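Local atomic coordinates of Lmo0135 protein (Listeria monocytogenes EGD-e, PDB entry 5ISU), a protein that probably serves as the extracellular substrate-binding component of an ABC transporter, capturing peptides for import. Residues S19-G23 and E228-K232; Y199-K205 and D494-Y499; E255-A261 and L397-I401; L432-A437 and I448-I452. All blocks are in the same frame, centred on the assembly; numbering follows the deposited sequence.

Interaction 1: S19-G23 and E228-K232; sequences SLIIG and EINLK
This contact is a junction of two sheets: edge strand 19-24 of a four-stranded mixed sheet meets the start of strand 231-233 of the seven-stranded sheet. The segments run 59° apart and share a single beta bridge, Ile22 with Leu231 (CA-CA 4.8 Å). Residues 19-23 are extended, whereas Asn230 (phi/psi -107/-21) kinks its chain, so that Asn230 N (2.9 Å) and, weakly, Leu231 N (3.2 Å) both donate to Ile21 O. Gly23 leaves a hollow: an ideal CB would be tight against Ile229 CD1 (3.3 Å) and Lys232 CB (3.4 Å); Ile229 (m, t) fills it, with CG2 also 3.7 Å from Gly23 N. Leu20 (t, p) sets CD1 3.5 Å from Asn230 CB, and Ile22 CG2 rests 4.1 Å from Leu231 CG. Ile21 CG2 fits against Glu228 O at 3.4 Å. Asn230, chi1 m, accepts through OD1 from Ile21 N at 2.9 Å, while its ND2 bonds Asp475. Alongside the weak Leu231 bond, Gly23 N closes the bridge, donating almost straight (171°) to Leu231 O at 2.7 Å.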
loop_
_atom_site.group_PDB
_atom_site.type_symbol
_atom_site.label_atom_id
_atom_site.label_comp_id
_atom_site.label_asym_id
_atom_site.label_seq_id
_atom_site.Cartn_x
_atom_site.Cartn_y
_atom_site.Cartn_z
ATOM N N SER A 19 -20.489 11.089 -17.898
ATOM C CA SER A 19 -20.175 11.114 -16.503
ATOM C C SER A 19 -19.793 9.720 -16.037
ATOM O O SER A 19 -20.188 8.730 -16.636
ATOM C CB SER A 19 -21.410 11.567 -15.718
ATOM O OG SER A 19 -21.929 12.795 -16.187
ATOM N N LEU A 20 -19.015 9.666 -14.962
ATOM C CA LEU A 20 -18.625 8.414 -14.319
ATOM C C LEU A 20 -18.830 8.611 -12.831
ATOM O O LEU A 20 -18.384 9.610 -12.273
ATOM C CB LEU A 20 -17.163 8.062 -14.567
ATOM C CG LEU A 20 -16.656 6.766 -13.906
ATOM C CD1 LEU A 20 -17.297 5.547 -14.534
ATOM C CD2 LEU A 20 -15.150 6.657 -14.030
ATOM N N ILE A 21 -19.513 7.657 -12.208
ATOM C CA ILE A 21 -19.794 7.672 -10.782
ATOM C C ILE A 21 -18.990 6.536 -10.180
ATOM O O ILE A 21 -19.148 5.390 -10.599
ATOM C CB ILE A 21 -21.276 7.389 -10.507
ATOM C CG1 ILE A 21 -22.164 8.348 -11.293
ATOM C CG2 ILE A 21 -21.566 7.517 -9.024
ATOM C CD1 ILE A 21 -22.104 9.762 -10.783
ATOM N N ILE A 22 -18.132 6.851 -9.212
ATOM C CA ILE A 22 -17.283 5.846 -8.569
ATOM C C ILE A 22 -17.671 5.678 -7.110
ATOM O O ILE A 22 -17.778 6.651 -6.371
ATOM C CB ILE A 22 -15.810 6.252 -8.645
ATOM C CG1 ILE A 22 -15.444 6.677 -10.068
ATOM C CG2 ILE A 22 -14.912 5.120 -8.126
ATOM C CD1 ILE A 22 -13.989 7.056 -10.230
ATOM N N GLY A 23 -17.867 4.438 -6.694
ATOM C CA GLY A 23 -18.294 4.157 -5.319
ATOM C C GLY A 23 -17.104 4.010 -4.396
ATOM O O GLY A 23 -16.166 3.290 -4.720
ATOM N N GLU A 228 -26.686 3.551 -10.771
ATOM C CA GLU A 228 -26.498 4.740 -9.912
ATOM C C GLU A 228 -25.015 4.893 -9.516
ATOM O O GLU A 228 -24.600 5.953 -9.047
ATOM C CB GLU A 228 -27.411 4.649 -8.695
ATOM C CG GLU A 228 -28.893 4.675 -9.102
ATOM C CD GLU A 228 -29.859 4.208 -8.026
ATOM O OE1 GLU A 228 -29.397 3.785 -6.952
ATOM O OE2 GLU A 228 -31.093 4.240 -8.276
ATOM N N ILE A 229 -24.260 3.799 -9.661
ATOM C CA ILE A 229 -22.815 3.760 -9.488
ATOM C C ILE A 229 -22.328 3.008 -10.726
ATOM O O ILE A 229 -22.971 2.044 -11.166
ATOM C CB ILE A 229 -22.369 3.030 -8.206
ATOM C CG1 ILE A 229 -22.798 3.835 -6.976
ATOM C CG2 ILE A 229 -20.853 2.867 -8.172
ATOM C CD1 ILE A 229 -22.429 3.187 -5.662
ATOM N N ASN A 230 -21.205 3.457 -11.283
ATOM C CA ASN A 230 -20.627 2.861 -12.493
ATOM C C ASN A 230 -19.357 2.039 -12.257
ATOM O O ASN A 230 -19.007 1.209 -13.093
ATOM C CB ASN A 230 -20.251 3.975 -13.461
ATOM C CG ASN A 230 -21.429 4.829 -13.866
ATOM O OD1 ASN A 230 -21.443 6.033 -13.606
ATOM N ND2 ASN A 230 -22.438 4.208 -14.468
ATOM N N LEU A 231 -18.679 2.284 -11.133
ATOM C CA LEU A 231 -17.396 1.661 -10.828
ATOM C C LEU A 231 -17.146 1.599 -9.329
ATOM O O LEU A 231 -17.410 2.551 -8.619
ATOM C CB LEU A 231 -16.245 2.485 -11.474
ATOM C CG LEU A 231 -14.796 2.183 -10.996
ATOM C CD1 LEU A 231 -14.402 0.743 -11.280
ATOM C CD2 LEU A 231 -13.785 3.143 -11.619
ATOM N N LYS A 232 -16.659 0.465 -8.859
ATOM C CA LYS A 232 -16.339 0.301 -7.444
ATOM C C LYS A 232 -15.562 -0.978 -7.216
ATOM O O LYS A 232 -15.524 -1.872 -8.068
ATOM C CB LYS A 232 -17.624 0.206 -6.597
ATOM C CG LYS A 232 -18.447 -1.050 -6.899
ATOM C CD LYS A 232 -19.837 -1.038 -6.289
ATOM C CE LYS A 232 -19.814 -1.045 -4.777
ATOM N NZ LYS A 232 -19.199 -2.271 -4.199
#

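Interaction 2: Y199-K205 and D494-Y499; sequences YFDGKPK and DLSKLY
Residues 199-205 form no regular helix or strand; 494-499 is a loop with a 3-10 segment (495-497), entering strand 499-500 at Tyr499. Tyr199 to Gly202 forms a type I beta turn, closed by Gly202 N to Tyr199 O (3.1 Å). Gly202 leaves it at phi/psi 123/148, where a side chain would jam against the preceding carbonyl, and Lys203 and Pro204 run extended. Asp494 and Leu498 are extended around the 3-10 turn, held by Leu498 N to Leu495 O (3.2 Å). The backbones come closest at Pro204 and Ser496 (CA-CA 4.2 Å), followed by a weak bond from Lys205 N to Ser496 O (3.4 Å).

Asp494 (chi1 t) opens an Asx turn: its OD1 accepts from Ser496 N (3.0 Å) and Ser496 OG (2.6 Å), and its OD2 from Tyr199 OH (2.8 Å; Tyr199 chi1 t). Pro204 CB packs on Ser496 CB at 3.7 Å. Lys497 turns back so that NZ salt-bridges Asp201 OD2 (3.1 Å). The aliphatic chain of Lys205 lies along 497-499, CB 3.5 Å from Leu498 O and CD 3.8 Å from Tyr499 CB.

Water 1 donates to Asp201 OD2 (2.8 Å) and Asp494 OD2 (2.7 Å), easing two carboxylate oxygens 4.3 Å apart. Water 2 ties Gly202 O, Ser496 OG and Lys497 NZ together. Polar and solvent-mediated links, beside the packing of Pro204 and Lys205, thus pin a C-terminal loop to 199-205.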
loop_
_atom_site.group_PDB
_atom_site.type_symbol
_atom_site.label_atom_id
_atom_site.label_comp_id
_atom_site.label_asym_id
_atom_site.label_seq_id
_atom_site.Cartn_x
_atom_site.Cartn_y
_atom_site.Cartn_z
ATOM N N TYR A 199 -4.709 18.789 -19.269
ATOM C CA TYR A 199 -4.017 17.677 -18.599
ATOM C C TYR A 199 -2.859 17.237 -19.490
ATOM O O TYR A 199 -3.038 17.026 -20.689
ATOM C CB TYR A 199 -4.992 16.533 -18.356
ATOM C CG TYR A 199 -4.361 15.305 -17.759
ATOM C CD1 TYR A 199 -3.729 15.362 -16.522
ATOM C CD2 TYR A 199 -4.437 14.073 -18.403
ATOM C CE1 TYR A 199 -3.152 14.232 -15.969
ATOM C CE2 TYR A 199 -3.903 12.941 -17.836
ATOM C CZ TYR A 199 -3.245 13.029 -16.609
ATOM O OH TYR A 199 -2.676 11.901 -16.045
ATOM N N PHE A 200 -1.680 17.078 -18.906
ATOM C CA PHE A 200 -0.481 16.799 -19.713
ATOM C C PHE A 200 -0.558 15.567 -20.622
ATOM O O PHE A 200 0.050 15.557 -21.679
ATOM C CB PHE A 200 0.770 16.670 -18.832
ATOM C CG PHE A 200 0.885 15.347 -18.147
ATOM C CD1 PHE A 200 0.302 15.128 -16.914
ATOM C CD2 PHE A 200 1.562 14.296 -18.762
ATOM C CE1 PHE A 200 0.389 13.888 -16.305
ATOM C CE2 PHE A 200 1.658 13.052 -18.157
ATOM C CZ PHE A 200 1.067 12.851 -16.928
ATOM N N ASP A 201 -1.273 14.532 -20.222
ATOM C CA ASP A 201 -1.236 13.312 -21.023
ATOM C C ASP A 201 -2.340 13.233 -22.082
ATOM O O ASP A 201 -2.471 12.198 -22.749
ATOM C CB ASP A 201 -1.275 12.061 -20.124
ATOM C CG ASP A 201 -0.554 10.874 -20.745
ATOM O OD1 ASP A 201 0.520 11.089 -21.346
ATOM O OD2 ASP A 201 -1.027 9.729 -20.601
ATOM N N GLY A 202 -3.111 14.314 -22.233
ATOM C CA GLY A 202 -4.173 14.381 -23.219
ATOM C C GLY A 202 -5.491 14.696 -22.559
ATOM O O GLY A 202 -5.759 14.283 -21.431
ATOM N N LYS A 203 -6.330 15.405 -23.292
ATOM C CA LYS A 203 -7.643 15.824 -22.813
ATOM C C LYS A 203 -8.492 14.608 -22.376
ATOM O O LYS A 203 -8.709 13.705 -23.164
ATOM C CB LYS A 203 -8.363 16.606 -23.943
ATOM C CG LYS A 203 -9.747 17.144 -23.578
ATOM C CD LYS A 203 -10.446 17.692 -24.810
ATOM C CE LYS A 203 -11.896 18.040 -24.515
ATOM N NZ LYS A 203 -12.629 18.414 -25.757
ATOM N N PRO A 204 -8.978 14.586 -21.122
ATOM C CA PRO A 204 -9.804 13.441 -20.691
ATOM C C PRO A 204 -11.078 13.231 -21.528
ATOM O O PRO A 204 -11.675 14.206 -21.999
ATOM C CB PRO A 204 -10.171 13.797 -19.260
ATOM C CG PRO A 204 -9.091 14.722 -18.818
ATOM C CD PRO A 204 -8.757 15.537 -20.023
ATOM N N LYS A 205 -11.471 11.971 -21.694
ATOM C CA LYS A 205 -12.643 11.614 -22.504
ATOM C C LYS A 205 -13.959 11.804 -21.755
ATOM O O LYS A 205 -14.918 12.309 -22.325
ATOM C CB LYS A 205 -12.487 10.192 -23.024
ATOM C CG LYS A 205 -11.274 10.056 -23.938
ATOM C CD LYS A 205 -10.918 8.611 -24.213
ATOM C CE LYS A 205 -9.728 8.495 -25.153
ATOM N NZ LYS A 205 -10.041 9.013 -26.517
ATOM N N ASP A 494 -5.001 6.220 -14.073
ATOM C CA ASP A 494 -5.417 7.406 -14.774
ATOM C C ASP A 494 -6.816 7.239 -15.398
ATOM O O ASP A 494 -6.992 6.588 -16.431
ATOM C CB ASP A 494 -4.376 7.725 -15.856
ATOM C CG ASP A 494 -4.577 9.100 -16.502
ATOM O OD1 ASP A 494 -5.628 9.743 -16.292
ATOM O OD2 ASP A 494 -3.663 9.548 -17.231
ATOM N N LEU A 495 -7.785 7.890 -14.767
ATOM C CA LEU A 495 -9.177 7.850 -15.182
ATOM C C LEU A 495 -9.478 8.585 -16.494
ATOM O O LEU A 495 -10.565 8.414 -17.037
ATOM C CB LEU A 495 -10.054 8.441 -14.066
ATOM C CG LEU A 495 -10.142 7.680 -12.737
ATOM C CD1 LEU A 495 -10.783 8.524 -11.650
ATOM C CD2 LEU A 495 -10.932 6.405 -12.932
ATOM N N SER A 496 -8.541 9.413 -16.976
ATOM C CA SER A 496 -8.734 10.169 -18.220
ATOM C C SER A 496 -8.757 9.262 -19.445
ATOM O O SER A 496 -9.190 9.699 -20.524
ATOM C CB SER A 496 -7.632 11.229 -18.407
ATOM O OG SER A 496 -6.370 10.622 -18.622
ATOM N N LYS A 497 -8.273 8.020 -19.286
ATOM C CA LYS A 497 -8.302 7.013 -20.356
ATOM C C LYS A 497 -9.645 6.267 -20.482
ATOM O O LYS A 497 -9.894 5.607 -21.510
ATOM C CB LYS A 497 -7.171 5.997 -20.186
ATOM C CG LYS A 497 -5.774 6.618 -20.059
ATOM C CD LYS A 497 -5.463 7.641 -21.145
ATOM C CE LYS A 497 -4.099 8.278 -20.905
ATOM N NZ LYS A 497 -3.872 9.398 -21.853
ATOM N N LEU A 498 -10.507 6.347 -19.467
ATOM C CA LEU A 498 -11.821 5.663 -19.554
ATOM C C LEU A 498 -12.734 6.438 -20.488
ATOM O O LEU A 498 -12.588 7.648 -20.638
ATOM C CB LEU A 498 -12.484 5.513 -18.179
ATOM C CG LEU A 498 -11.743 4.662 -17.140
ATOM C CD1 LEU A 498 -12.517 4.648 -15.833
ATOM C CD2 LEU A 498 -11.522 3.242 -17.640
ATOM N N TYR A 499 -13.667 5.750 -21.136
ATOM C CA TYR A 499 -14.582 6.429 -22.055
ATOM C C TYR A 499 -15.924 5.751 -22.066
ATOM O O TYR A 499 -16.010 4.546 -21.855
ATOM C CB TYR A 499 -13.984 6.519 -23.472
ATOM C CG TYR A 499 -13.599 5.188 -24.101
ATOM C CD1 TYR A 499 -14.549 4.407 -24.767
ATOM C CD2 TYR A 499 -12.282 4.724 -24.065
ATOM C CE1 TYR A 499 -14.202 3.187 -25.341
ATOM C CE2 TYR A 499 -11.927 3.510 -24.645
ATOM C CZ TYR A 499 -12.894 2.753 -25.282
ATOM O OH TYR A 499 -12.559 1.561 -25.857
HETATM O O HOH W 1 -1.722 8.154 -18.427
HETATM O O HOH W 2 -5.330 11.538 -20.917
HETATM O O HOH W 3 -11.980 9.848 -19.246
#

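Interaction 3: E255-A261 and L397-I401; sequences ENRLSYA and LNGYI
Tyr260 and Tyr400 bury the most surface (97 and 86 Å²), and the antiparallel strands 255-261 and 397-400 place them on one face. The strand axes approach to 4.7 Å, with N-to-C directions 157° apart. Leu258 with Tyr400 and Tyr260 with Asn398 are hydrogen-bonded pairs: Leu258 N to Tyr400 O is 3.0 Å, Tyr400 N to Leu258 O 3.1 Å, and Tyr260 N to Asn398 O and Asn398 N to Tyr260 O are both 2.9 Å. Ser259 with Gly399 and Ala261 with Leu397 alternate as non-hydrogen-bonded pairs. The rings of Tyr260 (chi1 p) and Tyr400 (chi1 p) meet obliquely, centroids 5.0 Å apart and planes at 48°. Tyr400 CZ packs on Leu258 CD2 (3.7 Å), while its OH bonds Phe305 O. Water 4 links Tyr260 OH (2.7 Å) to Gly399 O (2.9 Å).

Ile401, third in burial, sets CG1 3.7 Å from Arg257 CB. Arg257, extended and salt-bridged to Asp468, lays a guanidinium face over Gly399 CA (NH1 to CA 3.7 Å), space that a CB would occupy. Strand 248-263 pairs with 462-475 as well, so this is interior pairing in the mixed sheet at the heart of a periplasmic-binding-protein fold.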
loop_
_atom_site.group_PDB
_atom_site.type_symbol
_atom_site.label_atom_id
_atom_site.label_comp_id
_atom_site.label_asym_id
_atom_site.label_seq_id
_atom_site.Cartn_x
_atom_site.Cartn_y
_atom_site.Cartn_z
ATOM N N GLU A 255 -2.971 -6.501 -5.651
ATOM C CA GLU A 255 -3.032 -5.294 -4.817
ATOM C C GLU A 255 -1.714 -5.085 -4.082
ATOM O O GLU A 255 -1.586 -4.140 -3.304
ATOM C CB GLU A 255 -4.211 -5.323 -3.834
ATOM C CG GLU A 255 -4.466 -3.957 -3.174
ATOM C CD GLU A 255 -5.918 -3.719 -2.768
ATOM O OE1 GLU A 255 -6.399 -2.570 -2.946
ATOM O OE2 GLU A 255 -6.599 -4.678 -2.331
ATOM N N ASN A 256 -0.733 -5.944 -4.363
ATOM C CA ASN A 256 0.574 -5.904 -3.696
ATOM C C ASN A 256 0.420 -5.991 -2.184
ATOM O O ASN A 256 1.199 -5.413 -1.437
ATOM C CB ASN A 256 1.380 -4.669 -4.103
ATOM C CG ASN A 256 1.755 -4.669 -5.570
ATOM O OD1 ASN A 256 1.812 -5.701 -6.219
ATOM N ND2 ASN A 256 2.041 -3.507 -6.084
ATOM N N ARG A 257 -0.607 -6.707 -1.741
ATOM C CA ARG A 257 -0.835 -6.878 -0.331
ATOM C C ARG A 257 -0.394 -8.267 0.119
ATOM O O ARG A 257 -0.710 -9.265 -0.537
ATOM C CB ARG A 257 -2.306 -6.686 0.003
ATOM C CG ARG A 257 -2.624 -6.898 1.477
ATOM C CD ARG A 257 -4.071 -6.588 1.797
ATOM N NE ARG A 257 -4.380 -6.764 3.229
ATOM C CZ ARG A 257 -4.687 -7.925 3.819
ATOM N NH1 ARG A 257 -4.962 -7.949 5.125
ATOM N NH2 ARG A 257 -4.715 -9.068 3.131
ATOM N N LEU A 258 0.373 -8.313 1.204
ATOM C CA LEU A 258 0.722 -9.565 1.833
ATOM C C LEU A 258 -0.225 -9.770 3.025
ATOM O O LEU A 258 -0.384 -8.886 3.850
ATOM C CB LEU A 258 2.167 -9.575 2.356
ATOM C CG LEU A 258 2.460 -10.772 3.273
ATOM C CD1 LEU A 258 2.416 -12.105 2.527
ATOM C CD2 LEU A 258 3.776 -10.632 4.022
ATOM N N SER A 259 -0.863 -10.929 3.082
ATOM C CA SER A 259 -1.702 -11.345 4.213
ATOM C C SER A 259 -0.786 -12.280 4.980
ATOM O O SER A 259 -0.200 -13.189 4.371
ATOM C CB SER A 259 -2.922 -12.109 3.725
ATOM O OG SER A 259 -3.652 -12.682 4.805
ATOM N N TYR A 260 -0.618 -12.043 6.284
ATOM C CA TYR A 260 0.269 -12.865 7.087
ATOM C C TYR A 260 -0.129 -12.965 8.544
ATOM O O TYR A 260 -0.959 -12.211 9.022
ATOM C CB TYR A 260 1.684 -12.308 7.004
ATOM C CG TYR A 260 1.898 -10.975 7.674
ATOM C CD1 TYR A 260 1.423 -9.801 7.103
ATOM C CD2 TYR A 260 2.572 -10.881 8.871
ATOM C CE1 TYR A 260 1.609 -8.573 7.705
ATOM C CE2 TYR A 260 2.794 -9.649 9.487
ATOM C CZ TYR A 260 2.307 -8.498 8.900
ATOM O OH TYR A 260 2.506 -7.277 9.501
ATOM N N ALA A 261 0.485 -13.917 9.237
ATOM C CA ALA A 261 0.308 -14.099 10.668
ATOM C C ALA A 261 1.632 -13.776 11.349
ATOM O O ALA A 261 2.672 -14.140 10.854
ATOM C CB ALA A 261 -0.088 -15.521 10.961
ATOM N N LEU A 397 -3.262 -11.608 13.029
ATOM C CA LEU A 397 -3.399 -11.620 11.583
ATOM C C LEU A 397 -3.281 -10.194 11.107
ATOM O O LEU A 397 -3.901 -9.297 11.673
ATOM C CB LEU A 397 -4.741 -12.207 11.164
ATOM C CG LEU A 397 -4.951 -13.622 11.679
ATOM C CD1 LEU A 397 -6.325 -14.129 11.288
ATOM C CD2 LEU A 397 -3.852 -14.549 11.164
ATOM N N ASN A 398 -2.487 -9.977 10.066
ATOM C CA ASN A 398 -2.304 -8.627 9.566
ATOM C C ASN A 398 -2.018 -8.639 8.073
ATOM O O ASN A 398 -2.001 -9.700 7.420
ATOM C CB ASN A 398 -1.143 -7.982 10.329
ATOM C CG ASN A 398 -1.369 -6.508 10.620
ATOM O OD1 ASN A 398 -2.099 -5.794 9.909
ATOM N ND2 ASN A 398 -0.758 -6.049 11.695
ATOM N N GLY A 399 -1.795 -7.449 7.537
ATOM C CA GLY A 399 -1.471 -7.307 6.129
ATOM C C GLY A 399 -0.818 -5.990 5.842
ATOM O O GLY A 399 -0.908 -5.082 6.639
ATOM N N TYR A 400 -0.103 -5.911 4.729
ATOM C CA TYR A 400 0.507 -4.659 4.313
ATOM C C TYR A 400 0.736 -4.532 2.822
ATOM O O TYR A 400 0.854 -5.522 2.104
ATOM C CB TYR A 400 1.822 -4.376 5.050
ATOM C CG TYR A 400 2.919 -5.465 5.039
ATOM C CD1 TYR A 400 3.487 -5.954 3.855
ATOM C CD2 TYR A 400 3.453 -5.920 6.230
ATOM C CE1 TYR A 400 4.496 -6.924 3.881
ATOM C CE2 TYR A 400 4.461 -6.870 6.260
ATOM C CZ TYR A 400 4.986 -7.358 5.094
ATOM O OH TYR A 400 5.993 -8.287 5.193
ATOM N N ILE A 401 0.794 -3.279 2.386
ATOM C CA ILE A 401 1.083 -2.881 1.017
ATOM C C ILE A 401 2.244 -1.893 1.207
ATOM O O ILE A 401 2.016 -0.722 1.544
ATOM C CB ILE A 401 -0.136 -2.194 0.385
ATOM C CG1 ILE A 401 -1.366 -3.123 0.436
ATOM C CG2 ILE A 401 0.175 -1.765 -1.040
ATOM C CD1 ILE A 401 -2.674 -2.434 0.089
HETATM O O HOH W 4 0.998 -5.087 8.861
#

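Interaction 4: L432-A437 and I448-I452; sequences LWEKGA and IYEKI
Two helices, 427-438 and 442-458, pack as an antiparallel hairpin; the axes of the parts considered here lie 9.6 Å apart at 155°, with Gly436 and Ile448 closest (CA-CA 6.0 Å). Leu432 (m, t) points at the partner helix and fits between Ile448 and Ile452: its CB is 3.9 Å from Ile452 CG1, its CD2 4.1 Å from Ile448 CG2, and its O 3.4 Å from that same Ile448 CG2. Trp433 has its CA-CB bond pointing away, yet at chi1 m and chi2 109° the indole swings back. Ile452 CG2 then sits over the six-membered ring in a CH-pi contact, 3.9 Å from its centroid and 25° off the normal, while Trp433 CE3 approaches the edge of Tyr449 at CE1 (4.1 Å). Lys435, all trans to CE, lends its aliphatic part, with CG 3.8 Å from Ile448 CD1. Gly436 follows, its CA 3.9 Å from Ile448 CG2; an ideal CB would clash at 2.6 Å with Tyr449 CZ, so the missing side chain makes room for the phenol. Water 5 donates to Trp433 O (2.7 Å) and accepts from Tyr449 OH (2.5 Å).

No direct hydrogen bond joins the two segments, but Arg445, earlier on the second helix, bonds both Gly436 O and Tyr449 OH. Around the hairpin, loop residues Pro406, Asp407 and Lys410 touch Tyr449, Ala437 and Trp433; strand 395-400 precedes it in the chain, and strand 462-475 follows.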
loop_
_atom_site.group_PDB
_atom_site.type_symbol
_atom_site.label_atom_id
_atom_site.label_comp_id
_atom_site.label_asym_id
_atom_site.label_seq_id
_atom_site.Cartn_x
_atom_site.Cartn_y
_atom_site.Cartn_z
ATOM N N LEU A 432 22.227 -5.714 8.497
ATOM C CA LEU A 432 21.965 -5.963 7.073
ATOM C C LEU A 432 20.958 -4.938 6.516
ATOM O O LEU A 432 21.164 -4.397 5.427
ATOM C CB LEU A 432 21.449 -7.392 6.826
ATOM C CG LEU A 432 22.489 -8.520 6.804
ATOM C CD1 LEU A 432 21.814 -9.884 6.854
ATOM C CD2 LEU A 432 23.398 -8.406 5.578
ATOM N N TRP A 433 19.874 -4.688 7.258
ATOM C CA TRP A 433 18.886 -3.694 6.839
ATOM C C TRP A 433 19.586 -2.377 6.565
ATOM O O TRP A 433 19.435 -1.822 5.482
ATOM C CB TRP A 433 17.785 -3.465 7.879
ATOM C CG TRP A 433 16.677 -4.522 7.953
ATOM C CD1 TRP A 433 16.468 -5.433 8.958
ATOM C CD2 TRP A 433 15.612 -4.728 7.010
ATOM N NE1 TRP A 433 15.350 -6.176 8.695
ATOM C CE2 TRP A 433 14.807 -5.768 7.508
ATOM C CE3 TRP A 433 15.253 -4.120 5.802
ATOM C CZ2 TRP A 433 13.667 -6.239 6.819
ATOM C CZ3 TRP A 433 14.131 -4.587 5.127
ATOM C CH2 TRP A 433 13.351 -5.631 5.642
ATOM N N GLU A 434 20.377 -1.900 7.531
ATOM C CA GLU A 434 21.099 -0.623 7.368
ATOM C C GLU A 434 22.134 -0.650 6.248
ATOM O O GLU A 434 22.286 0.326 5.525
ATOM C CB GLU A 434 21.704 -0.140 8.682
ATOM C CG GLU A 434 20.625 0.306 9.667
ATOM C CD GLU A 434 21.159 1.186 10.793
ATOM O OE1 GLU A 434 22.378 1.130 11.091
ATOM O OE2 GLU A 434 20.351 1.945 11.381
ATOM N N LYS A 435 22.795 -1.785 6.087
ATOM C CA LYS A 435 23.768 -1.965 5.021
ATOM C C LYS A 435 23.073 -1.884 3.649
ATOM O O LYS A 435 23.596 -1.288 2.723
ATOM C CB LYS A 435 24.478 -3.312 5.196
ATOM C CG LYS A 435 25.644 -3.610 4.255
ATOM C CD LYS A 435 26.160 -5.025 4.540
ATOM C CE LYS A 435 27.152 -5.548 3.505
ATOM N NZ LYS A 435 28.445 -4.823 3.516
ATOM N N GLY A 436 21.880 -2.460 3.536
ATOM C CA GLY A 436 21.144 -2.446 2.275
ATOM C C GLY A 436 20.729 -1.051 1.856
ATOM O O GLY A 436 20.710 -0.730 0.665
ATOM N N ALA A 437 20.406 -0.229 2.851
ATOM C CA ALA A 437 20.010 1.152 2.623
ATOM C C ALA A 437 21.119 2.007 2.025
ATOM O O ALA A 437 20.811 2.975 1.324
ATOM C CB ALA A 437 19.524 1.791 3.922
ATOM N N ILE A 448 22.123 -8.703 -0.363
ATOM C CA ILE A 448 21.755 -8.291 0.994
ATOM C C ILE A 448 20.273 -8.551 1.273
ATOM O O ILE A 448 19.930 -9.141 2.302
ATOM C CB ILE A 448 22.101 -6.802 1.257
ATOM C CG1 ILE A 448 23.620 -6.624 1.243
ATOM C CG2 ILE A 448 21.554 -6.348 2.613
ATOM C CD1 ILE A 448 24.083 -5.186 1.125
ATOM N N TYR A 449 19.393 -8.116 0.381
ATOM C CA TYR A 449 17.970 -8.357 0.617
ATOM C C TYR A 449 17.595 -9.845 0.468
ATOM O O TYR A 449 16.614 -10.291 1.064
ATOM C CB TYR A 449 17.085 -7.408 -0.187
ATOM C CG TYR A 449 17.227 -5.984 0.323
ATOM C CD1 TYR A 449 16.607 -5.581 1.503
ATOM C CD2 TYR A 449 18.000 -5.060 -0.356
ATOM C CE1 TYR A 449 16.766 -4.294 1.991
ATOM C CE2 TYR A 449 18.160 -3.773 0.117
ATOM C CZ TYR A 449 17.544 -3.389 1.284
ATOM O OH TYR A 449 17.694 -2.086 1.713
ATOM N N GLU A 450 18.384 -10.611 -0.280
ATOM C CA GLU A 450 18.149 -12.070 -0.350
ATOM C C GLU A 450 18.448 -12.706 1.004
ATOM O O GLU A 450 17.658 -13.537 1.481
ATOM C CB GLU A 450 18.930 -12.735 -1.472
ATOM C CG GLU A 450 18.324 -12.416 -2.829
ATOM C CD GLU A 450 19.034 -13.080 -3.994
ATOM O OE1 GLU A 450 20.203 -13.516 -3.846
ATOM O OE2 GLU A 450 18.413 -13.155 -5.075
ATOM N N LYS A 451 19.531 -12.277 1.654
ATOM C CA LYS A 451 19.847 -12.814 2.966
ATOM C C LYS A 451 18.784 -12.440 3.963
ATOM O O LYS A 451 18.428 -13.253 4.799
ATOM C CB LYS A 451 21.243 -12.407 3.492
ATOM C CG LYS A 451 22.384 -13.166 2.828
ATOM C CD LYS A 451 23.603 -13.342 3.748
ATOM C CE LYS A 451 24.371 -12.060 4.040
ATOM N NZ LYS A 451 25.142 -11.576 2.860
ATOM N N ILE A 452 18.288 -11.209 3.879
ATOM C CA ILE A 452 17.231 -10.722 4.783
ATOM C C ILE A 452 15.973 -11.582 4.633
ATOM O O ILE A 452 15.424 -12.059 5.632
ATOM C CB ILE A 452 16.946 -9.219 4.567
ATOM C CG1 ILE A 452 18.186 -8.402 4.978
ATOM C CG2 ILE A 452 15.732 -8.775 5.382
ATOM C CD1 ILE A 452 18.099 -6.930 4.671
HETATM O O HOH W 5 17.136 -1.546 4.060
#

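Interactions 1 and 2 are neighbours, centres 17 Å apart, and touch through Leu20 CD2 with Leu498 CD1 and Ile22 CD1 with Leu495 CD1, both at 3.8 Å. Their segments alternate along the chain, so the C-terminal residues 494-499 return to pack beside the N-terminal strand. Interaction 3 lies about 27 Å (centre to centre) from interaction 1, but both reach the seven-stranded sheet, which spans that distance. Interaction 4 follows interaction 3 in sequence, centres 21 Å apart, and lies on the opposite side of the chain's centre from interaction 1, 44 Å between centres. The sheet shared by interactions 1 and 3 thus connects widely separated regions, consistent with the multi-lobed architecture of solute-binding proteins.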